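Local coordinates for protein Nup188 (Myceliophthora thermophila, PDB 4KF8) that probably serves as a scaffold nucleoporin of the nuclear pore complex and shares structural and functional properties with nuclear transport receptors, at residues W25-R34 and A94-I104; T67-V78 and I107-I117. One frame throughout, in Å; residues are numbered along the deposited sequence.

Contact 1 (W25-R34 and A94-I104)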
loop_
_atom_site.group_PDB
_atom_site.type_symbol
_atom_site.label_atom_id
_atom_site.label_comp_id
_atom_site.label_asym_id
_atom_site.label_seq_id
_atom_site.Cartn_x
_atom_site.Cartn_y
_atom_site.Cartn_z
ATOM N N TRP A 25 11.701 7.843 -21.635
ATOM C CA TRP A 25 10.957 6.616 -21.950
ATOM C C TRP A 25 11.095 6.176 -23.404
ATOM O O TRP A 25 10.460 5.209 -23.834
ATOM C CB TRP A 25 9.474 6.741 -21.574
ATOM C CG TRP A 25 9.241 7.357 -20.239
ATOM C CD1 TRP A 25 8.561 8.508 -19.979
ATOM C CD2 TRP A 25 9.696 6.862 -18.974
ATOM N NE1 TRP A 25 8.557 8.759 -18.627
ATOM C CE2 TRP A 25 9.252 7.764 -17.990
ATOM C CE3 TRP A 25 10.434 5.744 -18.579
ATOM C CZ2 TRP A 25 9.523 7.582 -16.636
ATOM C CZ3 TRP A 25 10.703 5.567 -17.235
ATOM C CH2 TRP A 25 10.248 6.478 -16.281
ATOM N N SER A 26 11.922 6.893 -24.155
ATOM C CA SER A 26 12.208 6.541 -25.537
ATOM C C SER A 26 13.198 5.392 -25.535
ATOM O O SER A 26 14.128 5.387 -24.725
ATOM C CB SER A 26 12.798 7.741 -26.273
ATOM O OG SER A 26 12.111 8.927 -25.906
ATOM N N LYS A 27 12.989 4.426 -26.431
ATOM C CA LYS A 27 13.819 3.219 -26.516
ATOM C C LYS A 27 15.303 3.511 -26.300
ATOM O O LYS A 27 15.992 2.783 -25.586
ATOM C CB LYS A 27 13.614 2.522 -27.866
ATOM C CG LYS A 27 14.354 1.199 -28.002
ATOM C CD LYS A 27 13.824 0.189 -27.004
ATOM C CE LYS A 27 14.799 -0.950 -26.780
ATOM N NZ LYS A 27 14.448 -1.735 -25.560
ATOM N N ASP A 28 15.779 4.590 -26.915
ATOM C CA ASP A 28 17.117 5.105 -26.657
ATOM C C ASP A 28 17.053 6.181 -25.575
ATOM O O ASP A 28 16.281 7.132 -25.696
ATOM C CB ASP A 28 17.728 5.678 -27.939
ATOM C CG ASP A 28 18.947 4.900 -28.407
ATOM O OD1 ASP A 28 20.068 5.217 -27.953
ATOM O OD2 ASP A 28 18.786 3.973 -29.229
ATOM N N GLN A 29 17.862 5.999 -24.528
ATOM C CA GLN A 29 17.971 6.897 -23.361
ATOM C C GLN A 29 16.903 6.690 -22.263
ATOM O O GLN A 29 16.841 7.447 -21.290
ATOM C CB GLN A 29 18.133 8.383 -23.760
ATOM C CG GLN A 29 16.875 9.247 -23.653
ATOM C CD GLN A 29 17.086 10.640 -24.206
ATOM O OE1 GLN A 29 18.222 11.101 -24.326
ATOM N NE2 GLN A 29 15.995 11.314 -24.558
ATOM N N ILE A 30 16.092 5.644 -22.398
ATOM C CA ILE A 30 15.177 5.267 -21.324
ATOM C C ILE A 30 15.951 4.753 -20.108
ATOM O O ILE A 30 15.532 4.942 -18.969
ATOM C CB ILE A 30 14.145 4.207 -21.776
ATOM C CG1 ILE A 30 13.149 3.911 -20.651
ATOM C CG2 ILE A 30 14.831 2.931 -22.230
ATOM C CD1 ILE A 30 12.173 2.814 -20.972
ATOM N N SER A 31 17.093 4.122 -20.361
ATOM C CA SER A 31 17.911 3.545 -19.302
ATOM C C SER A 31 18.650 4.618 -18.513
ATOM O O SER A 31 18.867 4.472 -17.312
ATOM C CB SER A 31 18.899 2.542 -19.890
ATOM O OG SER A 31 19.591 3.114 -20.985
ATOM N N TYR A 32 19.039 5.696 -19.186
ATOM C CA TYR A 32 19.677 6.820 -18.509
ATOM C C TYR A 32 18.658 7.567 -17.648
ATOM O O TYR A 32 18.972 8.020 -16.543
ATOM C CB TYR A 32 20.335 7.769 -19.515
ATOM C CG TYR A 32 20.915 9.016 -18.885
ATOM C CD1 TYR A 32 21.852 8.930 -17.864
ATOM C CD2 TYR A 32 20.531 10.277 -19.315
ATOM C CE1 TYR A 32 22.382 10.067 -17.285
ATOM C CE2 TYR A 32 21.054 11.416 -18.744
ATOM C CZ TYR A 32 21.978 11.308 -17.731
ATOM O OH TYR A 32 22.498 12.447 -17.164
ATOM N N PHE A 33 17.435 7.688 -18.157
ATOM C CA PHE A 33 16.354 8.298 -17.393
ATOM C C PHE A 33 16.063 7.459 -16.151
ATOM O O PHE A 33 15.842 8.000 -15.074
ATOM C CB PHE A 33 15.097 8.454 -18.257
ATOM C CG PHE A 33 14.136 9.497 -17.754
ATOM C CD1 PHE A 33 14.437 10.844 -17.862
ATOM C CD2 PHE A 33 12.921 9.133 -17.188
ATOM C CE1 PHE A 33 13.552 11.808 -17.405
ATOM C CE2 PHE A 33 12.034 10.095 -16.730
ATOM C CZ PHE A 33 12.351 11.431 -16.839
ATOM N N ARG A 34 16.097 6.137 -16.314
ATOM C CA ARG A 34 15.861 5.196 -15.217
ATOM C C ARG A 34 16.792 5.373 -14.018
ATOM O O ARG A 34 16.384 5.153 -12.883
ATOM C CB ARG A 34 15.960 3.750 -15.713
ATOM C CG ARG A 34 14.753 3.251 -16.481
ATOM C CD ARG A 34 15.008 1.863 -17.041
ATOM N NE ARG A 34 13.873 1.365 -17.809
ATOM C CZ ARG A 34 13.922 0.314 -18.621
ATOM N NH1 ARG A 34 15.057 -0.354 -18.781
ATOM N NH2 ARG A 34 12.838 -0.068 -19.280
ATOM N N ALA A 94 6.835 -0.380 -25.508
ATOM C CA ALA A 94 7.726 0.745 -25.769
ATOM C C ALA A 94 8.851 0.801 -24.745
ATOM O O ALA A 94 9.094 1.846 -24.137
ATOM C CB ALA A 94 6.948 2.054 -25.776
ATOM N N ALA A 95 9.510 -0.340 -24.547
ATOM C CA ALA A 95 10.679 -0.460 -23.668
ATOM C C ALA A 95 10.406 -0.150 -22.202
ATOM O O ALA A 95 11.310 -0.240 -21.373
ATOM C CB ALA A 95 11.823 0.394 -24.177
ATOM N N THR A 96 9.170 0.221 -21.882
ATOM C CA THR A 96 8.806 0.526 -20.509
ATOM C C THR A 96 8.353 -0.737 -19.805
ATOM O O THR A 96 7.804 -1.650 -20.425
ATOM C CB THR A 96 7.691 1.573 -20.434
ATOM O OG1 THR A 96 6.515 1.063 -21.075
ATOM C CG2 THR A 96 8.127 2.857 -21.120
ATOM N N THR A 97 8.591 -0.785 -18.502
ATOM C CA THR A 97 8.269 -1.959 -17.711
ATOM C C THR A 97 7.450 -1.556 -16.487
ATOM O O THR A 97 7.402 -0.377 -16.136
ATOM C CB THR A 97 9.558 -2.699 -17.275
ATOM O OG1 THR A 97 10.407 -1.806 -16.541
ATOM C CG2 THR A 97 10.307 -3.225 -18.489
ATOM N N PRO A 98 6.773 -2.530 -15.856
ATOM C CA PRO A 98 6.095 -2.304 -14.576
ATOM C C PRO A 98 6.992 -1.639 -13.534
ATOM O O PRO A 98 6.528 -0.784 -12.782
ATOM C CB PRO A 98 5.731 -3.727 -14.116
ATOM C CG PRO A 98 6.157 -4.663 -15.239
ATOM C CD PRO A 98 6.378 -3.818 -16.445
ATOM N N GLU A 99 8.264 -2.026 -13.504
ATOM C CA GLU A 99 9.203 -1.529 -12.501
ATOM C C GLU A 99 9.493 -0.043 -12.664
ATOM O O GLU A 99 9.990 0.602 -11.743
ATOM C CB GLU A 99 10.512 -2.325 -12.535
ATOM C CG GLU A 99 10.370 -3.800 -12.185
ATOM C CD GLU A 99 9.779 -4.621 -13.313
ATOM O OE1 GLU A 99 9.566 -4.064 -14.408
ATOM O OE2 GLU A 99 9.524 -5.825 -13.105
ATOM N N ASP A 100 9.188 0.494 -13.838
ATOM C CA ASP A 100 9.300 1.925 -14.063
ATOM C C ASP A 100 8.211 2.639 -13.277
ATOM O O ASP A 100 8.453 3.689 -12.687
ATOM C CB ASP A 100 9.191 2.251 -15.554
ATOM C CG ASP A 100 10.411 1.801 -16.342
ATOM O OD1 ASP A 100 11.545 1.991 -15.855
ATOM O OD2 ASP A 100 10.242 1.252 -17.450
ATOM N N LEU A 101 7.015 2.055 -13.265
ATOM C CA LEU A 101 5.904 2.603 -12.501
ATOM C C LEU A 101 6.182 2.493 -11.009
ATOM O O LEU A 101 5.946 3.436 -10.255
ATOM C CB LEU A 101 4.602 1.880 -12.856
ATOM C CG LEU A 101 3.346 2.259 -12.063
ATOM C CD1 LEU A 101 3.143 3.762 -12.051
ATOM C CD2 LEU A 101 2.121 1.560 -12.629
ATOM N N ALA A 102 6.686 1.335 -10.594
ATOM C CA ALA A 102 7.045 1.097 -9.201
ATOM C C ALA A 102 8.081 2.108 -8.721
ATOM O O ALA A 102 8.057 2.539 -7.570
ATOM C CB ALA A 102 7.562 -0.317 -9.029
ATOM N N LEU A 103 8.987 2.481 -9.620
ATOM C CA LEU A 103 10.003 3.487 -9.341
ATOM C C LEU A 103 9.345 4.848 -9.138
ATOM O O LEU A 103 9.743 5.620 -8.270
ATOM C CB LEU A 103 10.994 3.559 -10.505
ATOM C CG LEU A 103 12.388 4.133 -10.250
ATOM C CD1 LEU A 103 13.202 3.187 -9.393
ATOM C CD2 LEU A 103 13.100 4.403 -11.563
ATOM N N ILE A 104 8.336 5.136 -9.950
ATOM C CA ILE A 104 7.597 6.386 -9.838
ATOM C C ILE A 104 6.798 6.422 -8.538
ATOM O O ILE A 104 6.797 7.428 -7.829
ATOM C CB ILE A 104 6.658 6.586 -11.041
ATOM C CG1 ILE A 104 7.470 6.684 -12.334
ATOM C CG2 ILE A 104 5.801 7.837 -10.852
ATOM C CD1 ILE A 104 6.649 6.501 -13.584
#

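Contact 2 (T67-V78 and I107-I117)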
loop_
_atom_site.group_PDB
_atom_site.type_symbol
_atom_site.label_atom_id
_atom_site.label_comp_id
_atom_site.label_asym_id
_atom_site.label_seq_id
_atom_site.Cartn_x
_atom_site.Cartn_y
_atom_site.Cartn_z
ATOM N N THR A 67 11.370 22.722 0.208
ATOM C CA THR A 67 10.101 22.019 0.094
ATOM C C THR A 67 9.442 22.407 -1.224
ATOM O O THR A 67 8.574 21.698 -1.735
ATOM C CB THR A 67 9.162 22.351 1.268
ATOM O OG1 THR A 67 7.873 21.775 1.026
ATOM C CG2 THR A 67 9.016 23.858 1.432
ATOM N N GLN A 68 9.871 23.542 -1.768
ATOM C CA GLN A 68 9.374 24.023 -3.050
ATOM C C GLN A 68 9.844 23.114 -4.177
ATOM O O GLN A 68 9.109 22.871 -5.139
ATOM C CB GLN A 68 9.843 25.457 -3.300
ATOM C CG GLN A 68 9.197 26.493 -2.394
ATOM C CD GLN A 68 7.749 26.761 -2.757
ATOM O OE1 GLN A 68 7.311 26.453 -3.865
ATOM N NE2 GLN A 68 6.995 27.337 -1.822
ATOM N N LEU A 69 11.073 22.619 -4.052
ATOM C CA LEU A 69 11.638 21.700 -5.030
ATOM C C LEU A 69 10.837 20.403 -5.077
ATOM O O LEU A 69 10.561 19.871 -6.152
ATOM C CB LEU A 69 13.097 21.393 -4.686
ATOM C CG LEU A 69 14.123 22.524 -4.784
ATOM C CD1 LEU A 69 15.425 22.119 -4.106
ATOM C CD2 LEU A 69 14.372 22.903 -6.237
ATOM N N VAL A 70 10.465 19.903 -3.903
ATOM C CA VAL A 70 9.699 18.666 -3.793
ATOM C C VAL A 70 8.343 18.791 -4.483
ATOM O O VAL A 70 7.887 17.865 -5.156
ATOM C CB VAL A 70 9.489 18.265 -2.319
ATOM C CG1 VAL A 70 8.868 16.881 -2.225
ATOM C CG2 VAL A 70 10.810 18.304 -1.568
ATOM N N LEU A 71 7.706 19.944 -4.315
ATOM C CA LEU A 71 6.430 20.213 -4.966
ATOM C C LEU A 71 6.606 20.400 -6.474
ATOM O O LEU A 71 5.729 20.042 -7.262
ATOM C CB LEU A 71 5.762 21.440 -4.341
ATOM C CG LEU A 71 5.394 21.286 -2.864
ATOM C CD1 LEU A 71 4.957 22.611 -2.266
ATOM C CD2 LEU A 71 4.306 20.236 -2.696
ATOM N N THR A 72 7.745 20.959 -6.869
ATOM C CA THR A 72 8.064 21.106 -8.281
ATOM C C THR A 72 8.326 19.737 -8.897
ATOM O O THR A 72 8.083 19.520 -10.085
ATOM C CB THR A 72 9.301 21.991 -8.491
ATOM O OG1 THR A 72 9.206 23.158 -7.666
ATOM C CG2 THR A 72 9.416 22.404 -9.949
ATOM N N THR A 73 8.821 18.815 -8.074
ATOM C CA THR A 73 9.127 17.460 -8.515
ATOM C C THR A 73 7.852 16.647 -8.706
ATOM O O THR A 73 7.760 15.821 -9.613
ATOM C CB THR A 73 10.023 16.734 -7.493
ATOM O OG1 THR A 73 11.034 17.630 -7.016
ATOM C CG2 THR A 73 10.679 15.510 -8.123
ATOM N N LEU A 74 6.868 16.889 -7.847
ATOM C CA LEU A 74 5.607 16.153 -7.889
ATOM C C LEU A 74 4.829 16.352 -9.189
ATOM O O LEU A 74 4.099 15.459 -9.623
ATOM C CB LEU A 74 4.736 16.526 -6.687
ATOM C CG LEU A 74 5.199 15.969 -5.342
ATOM C CD1 LEU A 74 4.506 16.688 -4.201
ATOM C CD2 LEU A 74 4.937 14.472 -5.271
ATOM N N ASP A 75 4.983 17.516 -9.812
ATOM C CA ASP A 75 4.312 17.774 -11.079
ATOM C C ASP A 75 5.182 17.356 -12.250
ATOM O O ASP A 75 4.793 16.512 -13.059
ATOM C CB ASP A 75 3.956 19.252 -11.222
ATOM C CG ASP A 75 3.170 19.539 -12.491
ATOM O OD1 ASP A 75 3.798 19.723 -13.557
ATOM O OD2 ASP A 75 1.920 19.582 -12.422
ATOM N N ARG A 76 6.364 17.960 -12.329
ATOM C CA ARG A 76 7.255 17.787 -13.470
ATOM C C ARG A 76 7.814 16.367 -13.589
ATOM O O ARG A 76 8.127 15.915 -14.691
ATOM C CB ARG A 76 8.390 18.816 -13.421
ATOM N N VAL A 77 7.928 15.661 -12.468
ATOM C CA VAL A 77 8.458 14.298 -12.499
ATOM C C VAL A 77 7.395 13.211 -12.299
ATOM O O VAL A 77 7.167 12.396 -13.191
ATOM C CB VAL A 77 9.619 14.093 -11.485
ATOM C CG1 VAL A 77 10.029 12.629 -11.429
ATOM C CG2 VAL A 77 10.813 14.964 -11.848
ATOM N N VAL A 78 6.747 13.205 -11.137
ATOM C CA VAL A 78 5.880 12.087 -10.755
ATOM C C VAL A 78 4.565 11.998 -11.538
ATOM O O VAL A 78 4.219 10.939 -12.064
ATOM C CB VAL A 78 5.573 12.090 -9.243
ATOM C CG1 VAL A 78 4.791 10.846 -8.867
ATOM C CG2 VAL A 78 6.858 12.168 -8.437
ATOM N N ILE A 107 9.213 7.236 -5.798
ATOM C CA ILE A 107 9.648 8.625 -5.740
ATOM C C ILE A 107 8.576 9.487 -5.077
ATOM O O ILE A 107 8.888 10.439 -4.362
ATOM C CB ILE A 107 10.007 9.164 -7.145
ATOM C CG1 ILE A 107 11.166 8.370 -7.747
ATOM C CG2 ILE A 107 10.398 10.630 -7.087
ATOM C CD1 ILE A 107 11.595 8.865 -9.105
ATOM N N LEU A 108 7.315 9.126 -5.307
ATOM C CA LEU A 108 6.175 9.769 -4.655
ATOM C C LEU A 108 6.243 9.635 -3.134
ATOM O O LEU A 108 6.022 10.605 -2.409
ATOM C CB LEU A 108 4.863 9.177 -5.174
ATOM C CG LEU A 108 3.553 9.644 -4.527
ATOM C CD1 LEU A 108 3.331 11.139 -4.714
ATOM C CD2 LEU A 108 2.375 8.861 -5.082
ATOM N N GLN A 109 6.555 8.431 -2.661
ATOM C CA GLN A 109 6.679 8.167 -1.230
ATOM C C GLN A 109 7.774 9.015 -0.601
ATOM O O GLN A 109 7.623 9.523 0.510
ATOM C CB GLN A 109 6.990 6.695 -0.969
ATOM C CG GLN A 109 6.133 5.713 -1.734
ATOM C CD GLN A 109 6.377 4.276 -1.306
ATOM O OE1 GLN A 109 6.598 3.994 -0.125
ATOM N NE2 GLN A 109 6.344 3.359 -2.268
ATOM N N ALA A 110 8.885 9.150 -1.313
ATOM C CA ALA A 110 10.012 9.924 -0.822
ATOM C C ALA A 110 9.646 11.399 -0.733
ATOM O O ALA A 110 10.049 12.088 0.202
ATOM C CB ALA A 110 11.207 9.725 -1.721
ATOM N N CYS A 111 8.874 11.870 -1.709
ATOM C CA CYS A 111 8.389 13.251 -1.733
ATOM C C CYS A 111 7.491 13.557 -0.548
ATOM O O CYS A 111 7.654 14.575 0.121
ATOM C CB CYS A 111 7.626 13.538 -3.032
ATOM S SG CYS A 111 8.641 13.553 -4.532
ATOM N N LEU A 112 6.541 12.665 -0.290
ATOM C CA LEU A 112 5.555 12.876 0.766
ATOM C C LEU A 112 6.115 12.638 2.166
ATOM O O LEU A 112 5.442 12.897 3.160
ATOM C CB LEU A 112 4.321 11.998 0.529
ATOM C CG LEU A 112 3.640 12.163 -0.832
ATOM C CD1 LEU A 112 2.463 11.213 -0.974
ATOM C CD2 LEU A 112 3.206 13.605 -1.054
ATOM N N SER A 113 7.350 12.150 2.241
ATOM C CA SER A 113 7.989 11.885 3.524
ATOM C C SER A 113 8.837 13.070 3.975
ATOM O O SER A 113 9.187 13.184 5.149
ATOM C CB SER A 113 8.851 10.624 3.439
ATOM O OG SER A 113 8.096 9.521 2.974
ATOM N N VAL A 114 9.163 13.948 3.034
ATOM C CA VAL A 114 9.995 15.115 3.304
ATOM C C VAL A 114 9.307 16.045 4.297
ATOM O O VAL A 114 8.109 16.296 4.181
ATOM C CB VAL A 114 10.291 15.885 1.999
ATOM C CG1 VAL A 114 11.077 17.158 2.274
ATOM C CG2 VAL A 114 11.034 15.000 1.018
ATOM N N PRO A 115 10.060 16.546 5.291
ATOM C CA PRO A 115 9.510 17.516 6.247
ATOM C C PRO A 115 8.961 18.751 5.536
ATOM O O PRO A 115 9.570 19.223 4.576
ATOM C CB PRO A 115 10.727 17.906 7.086
ATOM C CG PRO A 115 11.652 16.736 6.985
ATOM C CD PRO A 115 11.452 16.176 5.609
ATOM N N GLY A 116 7.826 19.262 6.002
ATOM C CA GLY A 116 7.230 20.447 5.411
ATOM C C GLY A 116 6.045 20.118 4.527
ATOM O O GLY A 116 5.171 20.956 4.304
ATOM N N ILE A 117 6.020 18.893 4.012
ATOM C CA ILE A 117 4.882 18.414 3.239
ATOM C C ILE A 117 3.782 18.051 4.241
ATOM O O ILE A 117 3.987 18.177 5.451
ATOM C CB ILE A 117 5.275 17.210 2.342
ATOM C CG1 ILE A 117 6.644 17.449 1.705
ATOM C CG2 ILE A 117 4.267 16.994 1.220
ATOM C CD1 ILE A 117 6.658 18.573 0.690
#

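Contact 1 (W25-R34 and A94-I104)
Trp25 meets Asp100 and Ile104 with the six-membered part of its indole: CZ3 lies 3.9 Å from Asp100 CG, and CZ2 is 4.3 Å from Ile104 CD1. Ring and carboxylate planes stand 57° apart, so the two groups pass without stacking; Phe33 CD2 lies over one face of the indole, offset toward its rim. Two residues on, Lys27 bends at chi2 and lays its methylene CD 3.5 Å from Ala95 CB, an aliphatic contact. Ile30 CD1 abuts the loop before helix 98-113, lying 4.0 Å from Ala95 CB and also touching the methyl CG2 of Thr96. Arg34, extended from CG to NE, supplies the charged link: NE to Asp100 OD1 at 3.1 Å is a salt bridge with a weak hydrogen bond (129°), and a second weak bond joins NH2 to OD2. Asp100 OD2 also accepts Thr97 N at 2.8 Å in a straighter bond (162°), on the anti side of the carboxylate and somewhat out of its plane. The carbonyl O of Arg34 touches Leu103 CD2. The axes of segments 30-34 and 98-104 come within 12.1 Å; Ser81 of helix 67-84 touches both Trp25 and Ile104, while Leu37 extends the Leu103 contact.

Contact 2 (T67-V78 and I107-I117)
Helix 67-78 and helix 107-113 pack antiparallel, their directions 153° apart and their axes 9.9 Å from each other at closest approach, with the CA atoms of Val70 and Cys111 among the nearest pairs. Val70 splits its two methyls between partners. CG1, anti to the backbone N (chi1 -172°), comes within 3.7 Å of Cys111 CB and also touches the Cys111 carbonyl O, whereas CG2 is directed at Val114 CG1, 4.0 Å away in the turn that follows the helix. One turn further along, Leu74 brings its CD2 branch to Cys111 CB at 3.6 Å and to Leu108 CD1 at 3.7 Å; the two leucine side chains cross at about a right angle. Val78 again uses both branches, CG1 against Leu108 CB and CG2 against Ile107 CG2, each at 4.1 Å. Its helix widens to a pi-type turn at 74-78, where Thr73 O accepts from both Val77 N and Val78 N. At the other end, the type II turn from Val114 to Ile117 folds the chain back toward the start of helix 67-78. Ile117 CD1 thereby reaches Val70 CG1 and lies 3.4 Å from Thr67 OG1, and Gly116, whose phi of 103° suits glycine, sits beside Thr67. Leu44 of helix 30-46 touches Ile107, and Leu162 and Leu166 of helix 154-167 touch Leu108. Apart from Thr67 with Ile117, the side-chain pairs that carry the contact are carbon against carbon, so the helices are held by the fit of branched aliphatic groups and the burial of their surface, without directional polar bonds between them.

How the contacts relate
Both contacts use helix 98-113, contact 1 its first turns and contact 2 its last, with centres about 20 Å apart. Helix 30-46 and helix 67-84, consecutive in the chain, supply the other partners: segment 30-34 runs roughly parallel to 98-104 (30°), whereas 67-78 runs antiparallel to 107-113. Contact 2 is the core interface, with eight of its eleven touching residues buried and purely apolar side-chain pairing across most of its length. Contact 1 is only partly buried, four of eleven, and combines a salt bridge with apolar and loop contacts. The two meet directly where Ile104 CG2 lies 3.7 Å from Val78 O, so they adjoin where helix 98-113 packs on helix 67-84.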